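Local coordinates for uncharacterized protein (Mycolicibacterium smegmatis MC2 155, PDB 6T84) that is required for MmpL3-dependent transport of trehalose monomycolate to the cell wall, acting through an N-terminal domain that interacts with MmpL3, at residues W36-M41 against P96-I101; D87-G92 against M111-N116; D24-S29 against V52-I57. All blocks are in the same frame, centred on the assembly; numbering follows the deposited sequence. Where two conformers were deposited one is given.

The three contacts belong to the framework of the N-terminal, probably cytoplasmic domain. Interactions 2 and 3 involve strands of its large antiparallel sheet, on opposite sides of the chain's centre: 24-29 with 52-57 joins an outermost strand to its neighbour, and 87-92 with 111-116 lies near the other end, their nearest atoms about 17 Å apart. Interaction 1 is a loop-to-loop contact beside the sheet, and its centre lies about 11 Å from that of interaction 2, against which it packs; Pro96 CD rests 3.6 Å from Tyr113 CG. Interaction 3 stays separate from interaction 1, about 8 Å away at the nearest atoms.

Interaction 1 (W36-M41 against P96-I101); sequences WKRGVM and PRENDI
Two loops that lead between strands meet through an arginine-aspartate salt bridge, Arg38 in the loop after strand 28-29 and Asp100 in the loop before strand 102-107. The two side chains reach toward each other tip to tip. The guanidinium grips the carboxylate end-on, NH2 to OD2 at 2.6 Å and NH1 to OD1 at 2.9 Å between Arg38 and Asp100. Both bonds are nearly straight, and the two planes are only 16° apart, so the pair is almost flat. NH2 uses the syn lone pair of OD2, whereas OD1 is met on its syn side from somewhat out of the carboxylate plane. Arginine suits this place because its chain, extended from CG to NE, spans the gap between the loops and ends in two parallel N-H donors. Asp100 supplies a short, matching acceptor.

Glu98 crosses the arginine obliquely and touches it through carbon, its CG 3.7 Å from Arg38 NH1. Glu98 OE1 accepts, at 3.0 Å, from a water that also donates to Gly39 O, and OE2 has a weak hydrogen bond with Ser42 OG. The opposite charges of Arg38 and Glu98 probably still attract. Gly39, with its positive phi, suits the bend that follows Arg38, and Met41 N closes the turn on Arg38 O at 2.8 Å. Behind Arg38, Glu145 accepts the backbone N-H groups of Lys37 and Arg38. Arg38 also lies against Trp143 of strand 141-144, and both it and Ile101 touch Val85. The whole is an end-on, bidentate salt bridge joining two loops at the surface.

Interaction 2 (D87-G92 against M111-N116); sequences DLRLKG and MVYSTN
Strands 87-90 and 111-114 run antiparallel, their axes 4.8 Å apart, with Asp87-Tyr113 and Arg89-Met111 as hydrogen-bonded pairs on either side of the non-hydrogen-bonded pair Leu88-Val112. Each hydrogen-bonded pair is closed by two backbone bonds, of which Tyr113 N to Asp87 O and Met111 N to Arg89 O are both 2.8 Å. Between them, the CA-H groups of Leu88 and Val112 make contacts with Met111 O and Asp87 O.

Asp87, Arg89, Met111 and Tyr113 share one face. There Arg89 grips Asp87 side-on, NE to OD1 and NH2 to OD2, each 2.8 Å; the first of these bonds is almost straight at 176°. The bend at chi3 (61°) sets NE where it can reach the carboxylate two residues back, and Arg89 NH1 takes Lys94 O as a further partner. Arginine thus fills a buried place with its charge paired. This pairing lies within the domain's antiparallel sheet, in the part where strand 86-90 is flanked by strands 141-144 and 110-114. Beside the ion pair the Tyr113 ring presents its edge: CE1 meets Arg89 CG at 3.7 Å, the two side chains crossing at about a right angle. A ring suits this place because it packs on the arginine's aliphatic part while its OH gives a hydrogen bond to a water, which in turn donates to Leu90 O. Met111 CG lies 3.9 Å from Lys91 CA, and CE lies against Lys91 CB. On the other face, in the conformer given for Val112, its CG2 meets Leu88 CD1, two branched apolar groups crossing obliquely; Val112 also touches Ile107 of strand 102-107.

Interaction 3 (D24-S29 against V52-I57); sequences DYEYES and VVLGQI
Strand 24-26, at an outer edge of the large antiparallel sheet, is bonded to strand 52-57 by four backbone hydrogen bonds between Asp24 and Leu54 and between Glu26 and Val52. The tight part is at Val52. Its N gives a 2.8 Å bond to Glu26 O, and its O accepts from Glu26 N at 2.8 Å, while Tyr25 CA-H points at the same oxygen. The chain turns a corner at Tyr27 and brings Ser29 back beside Val52, whose CG2 lies 4.0 Å from Ser29 N. A compact, branched valine suits the inside of that corner: CG2 packs beside Ser29 while CB lies by Glu26 O. Tyr25 and Val53 form the non-hydrogen-bonded pair on the opposite face: Val53 CG2 meets the edge of the Tyr25 ring at CD1, 4.1 Å away, the two side chains crossing at about a right angle. With CG anti to the backbone N (chi1 174°), the ring lies close to Val52 O, and its hydroxyl bonds to Asn51.

Farther from the corner, the face that carries Val52 becomes looser, where Asp24 and Glu26 lie toward solvent, as suits charged residues. In the conformer given, Leu54 CD1 lies against the carboxylate end of Glu26, 3.7 Å from its CD, the side chains crossing at about a right angle. Asp24 is exposed and adds little beyond its backbone and CB.

Helix 10-21 packs on the Tyr25-Val53 face through Arg14, Lys15 and Ala18. Strand 60-67 continues the sheet beyond strand 52-57, its Phe65 against Val52, and the short strand 28-29 pairs separately with strand 49-50.

Interaction 1 (W36-M41 against P96-I101)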
loop_
_atom_site.group_PDB
_atom_site.type_symbol
_atom_site.label_atom_id
_atom_site.label_comp_id
_atom_site.label_asym_id
_atom_site.label_seq_id
_atom_site.Cartn_x
_atom_site.Cartn_y
_atom_site.Cartn_z
ATOM N N TRP A 36 -0.010 5.313 10.005
ATOM C CA TRP A 36 -1.009 5.066 8.960
ATOM C C TRP A 36 -2.347 4.675 9.569
ATOM O O TRP A 36 -2.395 3.979 10.593
ATOM C CB TRP A 36 -0.542 3.946 8.017
ATOM C CG TRP A 36 0.779 4.276 7.434
ATOM C CD1 TRP A 36 1.056 5.282 6.552
ATOM C CD2 TRP A 36 2.019 3.652 7.738
ATOM N NE1 TRP A 36 2.410 5.298 6.270
ATOM C CE2 TRP A 36 3.018 4.288 6.964
ATOM C CE3 TRP A 36 2.378 2.579 8.563
ATOM C CZ2 TRP A 36 4.356 3.918 7.028
ATOM C CZ3 TRP A 36 3.707 2.191 8.609
ATOM C CH2 TRP A 36 4.681 2.862 7.855
ATOM N N LYS A 37 -3.435 5.159 8.969
ATOM C CA LYS A 37 -4.744 5.041 9.595
ATOM C C LYS A 37 -5.775 4.318 8.744
ATOM O O LYS A 37 -6.837 3.962 9.272
ATOM C CB LYS A 37 -5.317 6.434 9.928
ATOM C CG LYS A 37 -4.360 7.346 10.706
ATOM C CD LYS A 37 -4.405 6.995 12.153
ATOM C CE LYS A 37 -3.798 8.079 13.003
ATOM N NZ LYS A 37 -3.858 7.657 14.433
ATOM N N ARG A 38 -5.532 4.141 7.442
ATOM C CA ARG A 38 -6.574 3.633 6.548
ATOM C C ARG A 38 -6.172 2.279 5.956
ATOM O O ARG A 38 -5.273 1.617 6.478
ATOM C CB ARG A 38 -6.877 4.678 5.463
ATOM C CG ARG A 38 -7.405 5.980 6.012
ATOM C CD ARG A 38 -8.075 6.771 4.900
ATOM N NE ARG A 38 -8.500 8.089 5.293
ATOM C CZ ARG A 38 -9.769 8.464 5.345
ATOM N NH1 ARG A 38 -10.751 7.619 5.042
ATOM N NH2 ARG A 38 -10.060 9.695 5.672
ATOM N N GLY A 39 -6.835 1.852 4.868
ATOM C CA GLY A 39 -6.543 0.550 4.292
ATOM C C GLY A 39 -6.673 -0.525 5.341
ATOM O O GLY A 39 -7.616 -0.519 6.152
ATOM N N VAL A 40 -5.688 -1.431 5.396
ATOM C CA VAL A 40 -5.720 -2.467 6.431
ATOM C C VAL A 40 -5.484 -1.952 7.833
ATOM O O VAL A 40 -5.750 -2.691 8.792
ATOM C CB VAL A 40 -4.750 -3.643 6.192
ATOM C CG1 VAL A 40 -5.081 -4.321 4.930
ATOM C CG2 VAL A 40 -3.330 -3.182 6.146
ATOM N N MET A 41 -5.020 -0.714 7.989
ATOM C CA MET A 41 -4.729 -0.206 9.328
ATOM C C MET A 41 -5.990 0.107 10.124
ATOM O O MET A 41 -5.934 0.117 11.354
ATOM C CB MET A 41 -3.859 1.043 9.273
ATOM C CG MET A 41 -2.631 0.967 8.446
ATOM S SD MET A 41 -1.544 -0.412 8.897
ATOM C CE MET A 41 -0.358 -0.295 7.567
ATOM N N PRO A 96 -14.106 -0.108 2.289
ATOM C CA PRO A 96 -13.543 0.625 3.423
ATOM C C PRO A 96 -14.674 0.997 4.355
ATOM O O PRO A 96 -15.744 1.421 3.920
ATOM C CB PRO A 96 -12.935 1.869 2.770
ATOM C CG PRO A 96 -12.821 1.562 1.308
ATOM C CD PRO A 96 -13.728 0.463 0.975
ATOM N N ARG A 97 -14.417 0.836 5.651
ATOM C CA ARG A 97 -15.452 1.076 6.654
ATOM C C ARG A 97 -15.632 2.553 6.983
ATOM O O ARG A 97 -16.683 2.916 7.538
ATOM C CB ARG A 97 -15.153 0.286 7.933
ATOM C CG ARG A 97 -15.096 -1.219 7.694
ATOM C CD ARG A 97 -15.124 -2.036 8.980
ATOM N NE ARG A 97 -15.111 -3.472 8.695
ATOM C CZ ARG A 97 -16.201 -4.224 8.543
ATOM N NH1 ARG A 97 -17.409 -3.687 8.655
ATOM N NH2 ARG A 97 -16.086 -5.520 8.281
ATOM N N GLU A 98 -14.653 3.403 6.680
ATOM C CA GLU A 98 -14.727 4.822 7.046
ATOM C C GLU A 98 -15.924 5.504 6.396
ATOM O O GLU A 98 -16.384 5.113 5.319
ATOM C CB GLU A 98 -13.453 5.565 6.650
ATOM C CG GLU A 98 -12.210 5.148 7.446
ATOM C CD GLU A 98 -11.553 3.866 6.934
ATOM O OE1 GLU A 98 -12.178 3.117 6.153
ATOM O OE2 GLU A 98 -10.393 3.615 7.316
ATOM N N ASN A 99 -16.410 6.554 7.050
ATOM C CA ASN A 99 -17.623 7.258 6.650
ATOM C C ASN A 99 -17.356 8.480 5.776
ATOM O O ASN A 99 -18.297 9.217 5.462
ATOM C CB ASN A 99 -18.458 7.646 7.892
ATOM C CG ASN A 99 -18.944 6.423 8.668
ATOM O OD1 ASN A 99 -19.385 5.436 8.074
ATOM N ND2 ASN A 99 -18.845 6.477 9.997
ATOM N N ASP A 100 -16.110 8.709 5.357
ATOM C CA ASP A 100 -15.761 9.829 4.499
ATOM C C ASP A 100 -15.282 9.357 3.129
ATOM O O ASP A 100 -14.652 10.115 2.396
ATOM C CB ASP A 100 -14.717 10.739 5.147
ATOM C CG ASP A 100 -13.412 10.029 5.409
ATOM O OD1 ASP A 100 -13.411 8.778 5.341
ATOM O OD2 ASP A 100 -12.407 10.730 5.691
ATOM N N ILE A 101 -15.536 8.105 2.793
ATOM C CA ILE A 101 -14.980 7.520 1.577
ATOM C C ILE A 101 -16.073 6.711 0.885
ATOM O O ILE A 101 -16.866 6.029 1.540
ATOM C CB ILE A 101 -13.718 6.683 1.901
ATOM C CG1 ILE A 101 -13.044 6.229 0.590
ATOM C CG2 ILE A 101 -14.037 5.498 2.819
ATOM C CD1 ILE A 101 -11.636 5.665 0.762
HETATM O O HOH W 1 -10.239 1.122 5.124
#

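Interaction 2 (D87-G92 against M111-N116)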
loop_
_atom_site.group_PDB
_atom_site.type_symbol
_atom_site.label_atom_id
_atom_site.label_comp_id
_atom_site.label_asym_id
_atom_site.label_seq_id
_atom_site.Cartn_x
_atom_site.Cartn_y
_atom_site.Cartn_z
ATOM N N ASP A 87 -8.519 4.398 -2.697
ATOM C CA ASP A 87 -8.349 3.021 -2.228
ATOM C C ASP A 87 -8.830 2.129 -3.369
ATOM O O ASP A 87 -9.976 2.256 -3.819
ATOM C CB ASP A 87 -9.213 2.836 -0.966
ATOM C CG ASP A 87 -9.121 1.458 -0.347
ATOM O OD1 ASP A 87 -9.407 0.491 -1.075
ATOM O OD2 ASP A 87 -8.819 1.352 0.875
ATOM N N LEU A 88 -7.945 1.287 -3.842
ATOM C CA LEU A 88 -8.195 0.362 -4.967
ATOM C C LEU A 88 -8.039 -1.047 -4.394
ATOM O O LEU A 88 -6.931 -1.433 -4.007
ATOM C CB LEU A 88 -7.120 0.644 -6.027
ATOM C CG LEU A 88 -7.067 -0.235 -7.276
ATOM C CD1 LEU A 88 -8.349 -0.023 -8.090
ATOM C CD2 LEU A 88 -5.810 0.066 -8.137
ATOM N N ARG A 89 -9.123 -1.837 -4.351
ATOM C CA ARG A 89 -9.063 -3.129 -3.673
ATOM C C ARG A 89 -9.836 -4.170 -4.469
ATOM O O ARG A 89 -10.722 -3.839 -5.266
ATOM C CB ARG A 89 -9.573 -3.052 -2.228
ATOM C CG ARG A 89 -10.975 -2.568 -2.115
ATOM C CD ARG A 89 -11.482 -2.559 -0.667
ATOM N NE ARG A 89 -10.657 -1.661 0.171
ATOM C CZ ARG A 89 -10.520 -1.792 1.488
ATOM N NH1 ARG A 89 -11.212 -2.727 2.133
ATOM N NH2 ARG A 89 -9.718 -0.966 2.191
ATOM N N LEU A 90 -9.482 -5.431 -4.260
ATOM C CA LEU A 90 -10.183 -6.495 -4.999
ATOM C C LEU A 90 -11.679 -6.428 -4.698
ATOM O O LEU A 90 -12.103 -6.163 -3.574
ATOM C CB LEU A 90 -9.649 -7.862 -4.540
ATOM C CG LEU A 90 -8.194 -8.115 -4.830
ATOM C CD1 LEU A 90 -7.758 -9.499 -4.336
ATOM C CD2 LEU A 90 -7.898 -7.952 -6.326
ATOM N N LYS A 91 -12.490 -6.748 -5.708
ATOM C CA LYS A 91 -13.946 -6.651 -5.569
ATOM C C LYS A 91 -14.517 -7.559 -4.469
ATOM O O LYS A 91 -15.575 -7.240 -3.892
ATOM C CB LYS A 91 -14.609 -6.879 -6.934
ATOM C CG LYS A 91 -14.434 -8.256 -7.430
ATOM C CD LYS A 91 -15.105 -8.388 -8.814
ATOM C CE LYS A 91 -15.133 -9.836 -9.311
ATOM N NZ LYS A 91 -13.846 -10.274 -9.922
ATOM N N GLY A 92 -13.895 -8.707 -4.192
ATOM C CA GLY A 92 -14.534 -9.525 -3.157
ATOM C C GLY A 92 -14.283 -9.094 -1.720
ATOM O O GLY A 92 -14.836 -9.724 -0.796
ATOM N N MET A 111 -12.284 -2.546 -7.180
ATOM C CA MET A 111 -13.173 -1.426 -6.957
ATOM C C MET A 111 -12.345 -0.246 -6.483
ATOM O O MET A 111 -11.359 -0.430 -5.766
ATOM C CB MET A 111 -14.216 -1.783 -5.872
ATOM C CG MET A 111 -15.070 -2.992 -6.215
ATOM S SD MET A 111 -16.359 -2.414 -7.315
ATOM C CE MET A 111 -17.202 -3.974 -7.726
ATOM N N VAL A 112 -12.730 0.950 -6.914
ATOM C CA VAL A 112 -12.075 2.195 -6.529
ATOM C C VAL A 112 -12.990 2.956 -5.582
ATOM O O VAL A 112 -14.163 3.181 -5.907
ATOM C CB VAL A 112 -11.779 3.074 -7.759
ATOM C CG1 VAL A 112 -10.993 4.312 -7.326
ATOM C CG2 VAL A 112 -11.038 2.270 -8.836
ATOM N N TYR A 113 -12.435 3.378 -4.439
ATOM C CA TYR A 113 -13.140 4.188 -3.454
ATOM C C TYR A 113 -12.334 5.475 -3.269
ATOM O O TYR A 113 -11.090 5.476 -3.373
ATOM C CB TYR A 113 -13.247 3.450 -2.087
ATOM C CG TYR A 113 -13.931 2.120 -2.221
ATOM C CD1 TYR A 113 -13.194 0.979 -2.560
ATOM C CD2 TYR A 113 -15.274 1.983 -2.008
ATOM C CE1 TYR A 113 -13.784 -0.274 -2.639
ATOM C CE2 TYR A 113 -15.887 0.703 -2.149
ATOM C CZ TYR A 113 -15.125 -0.388 -2.466
ATOM O OH TYR A 113 -15.692 -1.632 -2.655
ATOM N N SER A 114 -13.004 6.576 -2.946
ATOM C CA SER A 114 -12.234 7.782 -2.670
ATOM C C SER A 114 -12.995 8.726 -1.764
ATOM O O SER A 114 -14.233 8.713 -1.698
ATOM C CB SER A 114 -11.910 8.518 -3.964
ATOM O OG SER A 114 -11.058 9.641 -3.734
ATOM N N THR A 115 -12.224 9.577 -1.087
ATOM C CA THR A 115 -12.778 10.685 -0.313
ATOM C C THR A 115 -13.177 11.858 -1.204
ATOM O O THR A 115 -13.839 12.778 -0.717
ATOM C CB THR A 115 -11.736 11.175 0.720
ATOM O OG1 THR A 115 -10.558 11.581 0.015
ATOM C CG2 THR A 115 -11.410 10.112 1.717
ATOM N N ASN A 116 -12.803 11.863 -2.497
ATOM C CA ASN A 116 -13.141 12.994 -3.380
ATOM C C ASN A 116 -13.379 12.362 -4.747
ATOM O O ASN A 116 -12.423 12.065 -5.457
ATOM C CB ASN A 116 -11.978 13.999 -3.396
ATOM C CG ASN A 116 -12.229 15.251 -4.300
ATOM O OD1 ASN A 116 -12.901 15.181 -5.349
ATOM N ND2 ASN A 116 -11.666 16.398 -3.896
HETATM O O HOH W 2 -14.191 -4.016 -2.560
#

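Interaction 3 (D24-S29 against V52-I57)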
loop_
_atom_site.group_PDB
_atom_site.type_symbol
_atom_site.label_atom_id
_atom_site.label_comp_id
_atom_site.label_asym_id
_atom_site.label_seq_id
_atom_site.Cartn_x
_atom_site.Cartn_y
_atom_site.Cartn_z
ATOM N N ASP A 24 17.659 -1.997 5.621
ATOM C CA ASP A 24 17.880 -2.484 6.980
ATOM C C ASP A 24 16.733 -3.384 7.396
ATOM O O ASP A 24 15.597 -3.238 6.936
ATOM C CB ASP A 24 17.963 -1.290 7.960
ATOM C CG ASP A 24 19.223 -0.491 7.728
ATOM O OD1 ASP A 24 20.303 -1.075 7.518
ATOM O OD2 ASP A 24 19.156 0.735 7.775
ATOM N N TYR A 25 17.031 -4.345 8.274
ATOM C CA TYR A 25 16.052 -5.286 8.803
ATOM C C TYR A 25 15.948 -5.123 10.323
ATOM O O TYR A 25 16.973 -5.037 11.031
ATOM C CB TYR A 25 16.428 -6.738 8.462
ATOM C CG TYR A 25 15.527 -7.764 9.096
ATOM C CD1 TYR A 25 14.358 -8.164 8.464
ATOM C CD2 TYR A 25 15.814 -8.296 10.349
ATOM C CE1 TYR A 25 13.508 -9.081 9.055
ATOM C CE2 TYR A 25 14.980 -9.215 10.942
ATOM C CZ TYR A 25 13.826 -9.606 10.277
ATOM O OH TYR A 25 12.980 -10.533 10.875
ATOM N N GLU A 26 14.725 -5.183 10.853
ATOM C CA GLU A 26 14.490 -5.254 12.299
ATOM C C GLU A 26 13.417 -6.293 12.574
ATOM O O GLU A 26 12.418 -6.342 11.864
ATOM C CB GLU A 26 13.872 -3.911 12.810
ATOM C CG GLU A 26 14.733 -2.729 12.582
ATOM C CD GLU A 26 14.058 -1.439 13.020
ATOM O OE1 GLU A 26 12.884 -1.430 13.440
ATOM O OE2 GLU A 26 14.707 -0.400 12.893
ATOM N N TYR A 27 13.541 -7.043 13.658
ATOM C CA TYR A 27 12.501 -8.029 13.876
ATOM C C TYR A 27 11.177 -7.385 14.220
ATOM O O TYR A 27 10.115 -7.916 13.854
ATOM C CB TYR A 27 12.858 -9.009 14.978
ATOM C CG TYR A 27 11.731 -9.983 15.118
ATOM C CD1 TYR A 27 11.403 -10.825 14.051
ATOM C CD2 TYR A 27 10.950 -10.026 16.262
ATOM C CE1 TYR A 27 10.326 -11.705 14.135
ATOM C CE2 TYR A 27 9.865 -10.927 16.361
ATOM C CZ TYR A 27 9.581 -11.777 15.301
ATOM O OH TYR A 27 8.536 -12.672 15.403
ATOM N N GLU A 28 11.196 -6.255 14.928
ATOM C CA GLU A 28 9.942 -5.646 15.321
ATOM C C GLU A 28 10.187 -4.161 15.483
ATOM O O GLU A 28 11.298 -3.739 15.827
ATOM C CB GLU A 28 9.517 -6.236 16.703
ATOM C CG GLU A 28 8.225 -5.707 17.267
ATOM C CD GLU A 28 7.759 -6.492 18.481
ATOM O OE1 GLU A 28 8.537 -7.322 19.008
ATOM O OE2 GLU A 28 6.599 -6.269 18.894
ATOM N N SER A 29 9.150 -3.378 15.227
ATOM C CA SER A 29 9.219 -1.955 15.515
ATOM C C SER A 29 7.932 -1.564 16.212
ATOM O O SER A 29 6.843 -1.677 15.621
ATOM C CB SER A 29 9.425 -1.120 14.251
ATOM O OG SER A 29 9.316 0.246 14.639
ATOM N N VAL A 52 10.459 -6.250 9.837
ATOM C CA VAL A 52 10.410 -4.898 9.293
ATOM C C VAL A 52 11.637 -4.659 8.424
ATOM O O VAL A 52 12.781 -4.943 8.832
ATOM C CB VAL A 52 10.356 -3.888 10.446
ATOM C CG1 VAL A 52 10.307 -2.439 9.875
ATOM C CG2 VAL A 52 9.152 -4.163 11.347
ATOM N N VAL A 53 11.424 -4.069 7.240
ATOM C CA VAL A 53 12.511 -3.732 6.344
ATOM C C VAL A 53 12.374 -2.241 6.030
ATOM O O VAL A 53 11.279 -1.768 5.665
ATOM C CB VAL A 53 12.441 -4.584 5.050
ATOM C CG1 VAL A 53 13.561 -4.174 4.081
ATOM C CG2 VAL A 53 12.573 -6.066 5.413
ATOM N N LEU A 54 13.457 -1.496 6.179
ATOM C CA LEU A 54 13.451 -0.045 6.053
ATOM C C LEU A 54 14.443 0.318 4.963
ATOM O O LEU A 54 15.638 -0.001 5.083
ATOM C CB LEU A 54 13.891 0.605 7.391
ATOM C CG LEU A 54 13.137 0.116 8.656
ATOM C CD1 LEU A 54 13.816 -1.130 9.309
ATOM C CD2 LEU A 54 12.976 1.274 9.671
ATOM N N GLY A 55 13.969 0.979 3.918
ATOM C CA GLY A 55 14.844 1.273 2.799
ATOM C C GLY A 55 14.445 2.528 2.072
ATOM O O GLY A 55 13.663 3.330 2.562
ATOM N N GLN A 56 14.983 2.708 0.874
ATOM C CA GLN A 56 14.619 3.853 0.013
ATOM C C GLN A 56 14.480 3.362 -1.414
ATOM O O GLN A 56 15.192 2.444 -1.830
ATOM C CB GLN A 56 15.688 4.940 -0.020
ATOM C CG GLN A 56 15.802 5.750 1.293
ATOM C CD GLN A 56 16.778 6.917 1.172
ATOM O OE1 GLN A 56 16.371 8.081 1.111
ATOM N NE2 GLN A 56 18.072 6.603 1.142
ATOM N N ILE A 57 13.564 3.981 -2.160
ATOM C CA ILE A 57 13.431 3.753 -3.611
ATOM C C ILE A 57 13.612 5.111 -4.248
ATOM O O ILE A 57 12.788 6.003 -4.019
ATOM C CB ILE A 57 12.047 3.195 -3.980
ATOM C CG1 ILE A 57 11.836 1.778 -3.422
ATOM C CG2 ILE A 57 11.844 3.200 -5.503
ATOM C CD1 ILE A 57 10.424 1.261 -3.629
#